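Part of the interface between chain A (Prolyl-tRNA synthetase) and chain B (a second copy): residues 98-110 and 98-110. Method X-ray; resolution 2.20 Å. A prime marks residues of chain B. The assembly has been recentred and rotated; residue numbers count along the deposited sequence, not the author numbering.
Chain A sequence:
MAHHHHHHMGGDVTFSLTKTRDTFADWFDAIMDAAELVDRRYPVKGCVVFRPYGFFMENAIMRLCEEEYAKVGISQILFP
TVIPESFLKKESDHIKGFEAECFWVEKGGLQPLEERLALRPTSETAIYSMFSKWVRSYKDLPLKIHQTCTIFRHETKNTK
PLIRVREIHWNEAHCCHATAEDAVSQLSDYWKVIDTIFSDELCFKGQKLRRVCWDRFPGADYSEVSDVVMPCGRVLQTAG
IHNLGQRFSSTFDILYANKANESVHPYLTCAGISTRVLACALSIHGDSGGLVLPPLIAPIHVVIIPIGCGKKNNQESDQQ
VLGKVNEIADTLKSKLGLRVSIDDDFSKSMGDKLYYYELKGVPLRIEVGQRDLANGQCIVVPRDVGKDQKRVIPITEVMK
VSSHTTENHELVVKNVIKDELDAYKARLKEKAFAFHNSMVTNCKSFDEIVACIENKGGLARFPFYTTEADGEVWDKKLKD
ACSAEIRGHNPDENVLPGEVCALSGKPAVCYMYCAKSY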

# COMPACT_ATOMS: atom_id res chain seq x y z
N PHE A 98 -17.45 -18.53 9.68
CA PHE A 98 -16.34 -18.46 8.71
C PHE A 98 -15.64 -19.79 8.36
O PHE A 98 -14.86 -19.83 7.42
N GLU A 99 -15.92 -20.87 9.09
CA GLU A 99 -15.19 -22.13 8.87
C GLU A 99 -15.23 -22.62 7.42
O GLU A 99 -14.21 -23.05 6.88
N ALA A 100 -16.40 -22.56 6.79
CA ALA A 100 -16.57 -23.01 5.40
C ALA A 100 -15.69 -22.24 4.42
O ALA A 100 -15.30 -22.77 3.37
N GLU A 101 -15.37 -21.00 4.76
CA GLU A 101 -14.61 -20.12 3.86
C GLU A 101 -13.10 -20.12 4.07
O GLU A 101 -12.40 -19.31 3.49
N CYS A 102 -12.58 -21.05 4.86
CA CYS A 102 -11.13 -21.08 5.14
C CYS A 102 -10.32 -21.91 4.14
O CYS A 102 -10.58 -23.10 3.94
N PHE A 103 -9.35 -21.26 3.49
CA PHE A 103 -8.28 -21.98 2.81
C PHE A 103 -7.33 -22.47 3.89
O PHE A 103 -6.94 -21.69 4.77
N TRP A 104 -6.96 -23.75 3.84
CA TRP A 104 -6.09 -24.34 4.85
C TRP A 104 -4.71 -24.66 4.30
O TRP A 104 -4.56 -25.50 3.42
N VAL A 105 -3.70 -23.97 4.82
CA VAL A 105 -2.30 -24.30 4.53
C VAL A 105 -1.94 -25.51 5.36
O VAL A 105 -2.02 -25.45 6.58
N GLU A 106 -1.55 -26.60 4.71
CA GLU A 106 -1.30 -27.86 5.41
C GLU A 106 0.12 -28.39 5.28
O GLU A 106 0.51 -29.27 6.05
N LYS A 107 0.89 -27.87 4.32
CA LYS A 107 2.27 -28.31 4.13
C LYS A 107 3.23 -27.13 4.09
O LYS A 107 2.90 -26.06 3.57
N GLY A 108 4.40 -27.32 4.68
CA GLY A 108 5.55 -26.44 4.48
C GLY A 108 6.58 -27.25 3.70
O GLY A 108 7.23 -28.12 4.27
N GLY A 109 6.71 -26.97 2.41
CA GLY A 109 7.51 -27.81 1.52
C GLY A 109 6.78 -29.12 1.32
O GLY A 109 5.55 -29.14 1.17
N LEU A 110 7.52 -30.23 1.34
CA LEU A 110 6.92 -31.57 1.24
C LEU A 110 6.35 -32.06 2.58
O LEU A 110 5.57 -33.01 2.61
N PHE B 98 13.20 -23.23 -5.03
CA PHE B 98 12.16 -22.73 -4.12
C PHE B 98 11.20 -23.78 -3.53
O PHE B 98 10.51 -23.48 -2.55
N GLU B 99 11.16 -24.99 -4.08
CA GLU B 99 10.11 -25.96 -3.71
C GLU B 99 10.06 -26.28 -2.21
O GLU B 99 8.99 -26.61 -1.69
N ALA B 100 11.20 -26.21 -1.54
CA ALA B 100 11.25 -26.44 -0.10
C ALA B 100 10.72 -25.24 0.68
O ALA B 100 10.34 -25.37 1.85
N GLU B 101 10.69 -24.08 0.03
CA GLU B 101 10.21 -22.83 0.63
C GLU B 101 8.70 -22.63 0.54
O GLU B 101 8.18 -21.67 1.12
N CYS B 102 7.99 -23.50 -0.19
CA CYS B 102 6.57 -23.27 -0.49
C CYS B 102 5.62 -23.79 0.59
O CYS B 102 5.66 -24.98 0.94
N PHE B 103 4.78 -22.90 1.10
CA PHE B 103 3.60 -23.29 1.87
C PHE B 103 2.54 -23.77 0.88
O PHE B 103 2.32 -23.10 -0.12
N TRP B 104 1.88 -24.89 1.16
CA TRP B 104 0.85 -25.40 0.25
C TRP B 104 -0.54 -25.34 0.88
O TRP B 104 -0.74 -25.83 1.99
N VAL B 105 -1.47 -24.74 0.14
CA VAL B 105 -2.88 -24.79 0.47
C VAL B 105 -3.47 -25.99 -0.24
O VAL B 105 -3.34 -26.12 -1.46
N GLU B 106 -4.10 -26.87 0.52
CA GLU B 106 -4.62 -28.13 -0.02
C GLU B 106 -6.11 -28.34 0.18
O GLU B 106 -6.70 -29.18 -0.49
N LYS B 107 -6.72 -27.60 1.10
CA LYS B 107 -8.15 -27.68 1.32
C LYS B 107 -8.79 -26.30 1.31
O LYS B 107 -8.14 -25.30 1.63
N GLY B 108 -10.06 -26.26 0.91
CA GLY B 108 -10.91 -25.09 1.06
C GLY B 108 -12.13 -25.54 1.83
O GLY B 108 -12.95 -26.28 1.30
N GLY B 109 -12.24 -25.11 3.08
CA GLY B 109 -13.26 -25.63 3.97
C GLY B 109 -12.88 -27.05 4.39
O GLY B 109 -11.73 -27.30 4.74
N LEU B 110 -13.84 -27.96 4.33
CA LEU B 110 -13.57 -29.38 4.63
C LEU B 110 -13.14 -30.19 3.40
O LEU B 110 -12.70 -31.33 3.55

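Two copies of one strand, residues 103-108 in each chain, pair antiparallel about Val105 and Val105′, whose CA atoms lie 4.1 Å apart, and bury 908 Å² between the stretches. The backbone ladder sets where the side chains go: Trp104 N donates to Lys107′ O and Trp104′ N to Lys107 O, both at 2.9 Å, while a beta bulge on each side of the Val105 pair lets Glu106 N reach Trp104′ O at 2.9 Å and Glu106′ N reach Trp104 O at 3.2 Å.

One face of the sheet is apolar. The valines, both chi1 t, meet at its centre, Val105 CG2 to Val105′ CG2 at 3.7 Å. Their other methyls extend outward to the phenylalanines, both chi1 m: Val105 CG1 lies 3.7 Å from Phe103′ CD1, at the edge of that ring, and Val105′ CG1 lies 3.9 Å from Phe103 CB, again near the ring plane. Gly108 and Gly108′ pair with Phe103′ and Phe103 on this face and offer no side chain, so the row of bumps is Phe103, Val105′, Val105, Phe103′, with a low spot beside each phenylalanine.

The opposite face carries Trp104 and Lys107 from each chain, all chi1 m. The paired residues touch near their roots, Trp104 CB to Lys107′ CB at 4.3 Å and Lys107 CB to Trp104′ CB at 4.0 Å. Each indole also turns its edge to a glycine carbonyl: Trp104 CD1 is 3.3 Å from Gly109′ O, and Trp104′ CD1 is 3.3 Å from Gly109 O. Beyond CB the lysines run extended through chi2 and chi3, both t, then bend at chi4, p, to meet the glutamates. Glu106 and Glu106′, chi1 m and chi2 t, leave the backbone sideways, but their ends come nearer. Lys107′ NZ forms a salt bridge with Glu106 OE1 at 2.7 Å, and Lys107 NZ forms its counterpart with Glu106′ OE2 at 2.8 Å. These ammonium groups help offset the like charges of Glu106 OE1 and Glu106′ OE1, 4.1 Å apart.

At the ends of the contact the hollows are made by glycine. Gly109 N and Gly109′ N donate to Cys102′ O and Cys102 O, each at 2.7 Å, and their CA atoms settle against the opposing turns, Gly109′ CA 3.6 Å from Ala100 O and Gly109 CA 3.7 Å from Glu99′ O. An ideal CB on Gly109′ would clash with Ala100 O at 2.9 Å, and positive phi at both sites also favours glycine. Ala100 and Ala100′ point their methyls away, leaving their carbonyls to line these hollows.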

# COMPACT_ATOMS: atom_id res chain seq x y z
CB PHE A 98 -15.30 -17.44 9.19
CG PHE A 98 -15.75 -16.02 9.05
CD1 PHE A 98 -15.77 -15.41 7.80
CD2 PHE A 98 -16.19 -15.29 10.15
CE1 PHE A 98 -16.19 -14.09 7.66
CE2 PHE A 98 -16.62 -13.97 10.02
CZ PHE A 98 -16.62 -13.38 8.77
CB GLU A 99 -15.67 -23.23 9.83
CG GLU A 99 -17.15 -23.58 9.76
CD GLU A 99 -17.58 -24.59 10.82
OE1 GLU A 99 -16.70 -25.14 11.52
OE2 GLU A 99 -18.81 -24.84 10.93
CB ALA A 100 -18.03 -22.91 4.98
CB GLU A 101 -15.19 -18.70 3.92
CG GLU A 101 -16.49 -18.58 3.10
CD GLU A 101 -17.34 -17.39 3.44
OE1 GLU A 101 -16.90 -16.53 4.24
OE2 GLU A 101 -18.47 -17.30 2.91
CB CYS A 102 -10.88 -21.60 6.56
SG CYS A 102 -11.27 -20.37 7.81
CB PHE A 103 -7.52 -21.09 1.85
CG PHE A 103 -8.30 -20.67 0.64
CD1 PHE A 103 -8.20 -21.38 -0.55
CD2 PHE A 103 -9.10 -19.54 0.67
CE1 PHE A 103 -8.90 -20.98 -1.68
CE2 PHE A 103 -9.80 -19.13 -0.45
CZ PHE A 103 -9.70 -19.85 -1.63
CB TRP A 104 -6.74 -25.60 5.43
CG TRP A 104 -7.93 -25.30 6.28
CD1 TRP A 104 -9.24 -25.50 5.96
CD2 TRP A 104 -7.92 -24.74 7.60
NE1 TRP A 104 -10.05 -25.10 7.00
CE2 TRP A 104 -9.26 -24.62 8.02
CE3 TRP A 104 -6.90 -24.32 8.47
CZ2 TRP A 104 -9.61 -24.11 9.27
CZ3 TRP A 104 -7.25 -23.82 9.71
CH2 TRP A 104 -8.59 -23.71 10.10
CB VAL A 105 -1.35 -23.16 4.92
CG1 VAL A 105 0.09 -23.56 4.60
CG2 VAL A 105 -1.75 -21.85 4.23
CB GLU A 106 -2.28 -28.93 4.93
CG GLU A 106 -3.73 -28.52 5.13
CD GLU A 106 -4.67 -29.69 5.22
OE1 GLU A 106 -4.47 -30.68 4.48
OE2 GLU A 106 -5.62 -29.61 6.03
CB LYS A 107 2.40 -29.14 2.85
CG LYS A 107 1.74 -30.52 2.92
CD LYS A 107 2.28 -31.44 1.83
CE LYS A 107 1.66 -32.84 1.88
NZ LYS A 107 0.34 -32.91 1.21
CB LEU A 110 7.94 -32.58 0.71
CG LEU A 110 8.43 -32.39 -0.73
CD1 LEU A 110 9.51 -33.40 -1.06
CD2 LEU A 110 7.29 -32.49 -1.74
CB PHE B 98 11.35 -21.63 -4.83
CG PHE B 98 12.10 -20.33 -4.96
CD1 PHE B 98 12.40 -19.57 -3.84
CD2 PHE B 98 12.51 -19.86 -6.21
CE1 PHE B 98 13.10 -18.38 -3.95
CE2 PHE B 98 13.21 -18.66 -6.33
CZ PHE B 98 13.50 -17.93 -5.20
CB GLU B 99 10.23 -27.25 -4.53
CG GLU B 99 11.45 -28.12 -4.24
CD GLU B 99 11.37 -29.47 -4.97
OE1 GLU B 99 10.39 -30.23 -4.75
OE2 GLU B 99 12.30 -29.77 -5.76
CB ALA B 100 12.67 -26.77 0.33
CB GLU B 101 10.88 -21.62 -0.05
CG GLU B 101 12.41 -21.63 -0.09
CD GLU B 101 13.04 -21.21 1.22
OE1 GLU B 101 12.32 -21.19 2.24
OE2 GLU B 101 14.25 -20.91 1.23
CB CYS B 102 6.19 -23.91 -1.82
SG CYS B 102 6.84 -23.06 -3.26
CB PHE B 103 3.02 -22.10 2.64
CG PHE B 103 3.81 -21.71 3.85
CD1 PHE B 103 3.50 -22.23 5.10
CD2 PHE B 103 4.84 -20.79 3.74
CE1 PHE B 103 4.22 -21.85 6.24
CE2 PHE B 103 5.57 -20.40 4.87
CZ PHE B 103 5.26 -20.93 6.12
CB TRP B 104 1.16 -26.84 -0.19
CG TRP B 104 2.37 -26.94 -1.07
CD1 TRP B 104 3.63 -27.27 -0.69
CD2 TRP B 104 2.44 -26.65 -2.48
NE1 TRP B 104 4.48 -27.23 -1.77
CE2 TRP B 104 3.77 -26.85 -2.88
CE3 TRP B 104 1.49 -26.24 -3.43
CZ2 TRP B 104 4.20 -26.66 -4.20
CZ3 TRP B 104 1.91 -26.06 -4.75
CH2 TRP B 104 3.26 -26.27 -5.12
CB VAL B 105 -3.63 -23.51 0.02
CG1 VAL B 105 -5.14 -23.66 0.22
CG2 VAL B 105 -3.10 -22.30 0.77
CB GLU B 106 -3.84 -29.31 0.58
CG GLU B 106 -2.33 -29.16 0.41
CD GLU B 106 -1.57 -30.47 0.55
OE1 GLU B 106 -2.07 -31.39 1.23
OE2 GLU B 106 -0.47 -30.58 -0.02
CB LYS B 107 -8.47 -28.37 2.65
CG LYS B 107 -8.09 -29.84 2.68
CD LYS B 107 -8.76 -30.56 3.84
CE LYS B 107 -8.25 -31.99 3.98
NZ LYS B 107 -6.83 -32.02 4.49
CB LEU B 110 -14.79 -30.04 5.30
CG LEU B 110 -14.72 -30.10 6.83
CD1 LEU B 110 -15.13 -28.77 7.45
CD2 LEU B 110 -15.60 -31.22 7.36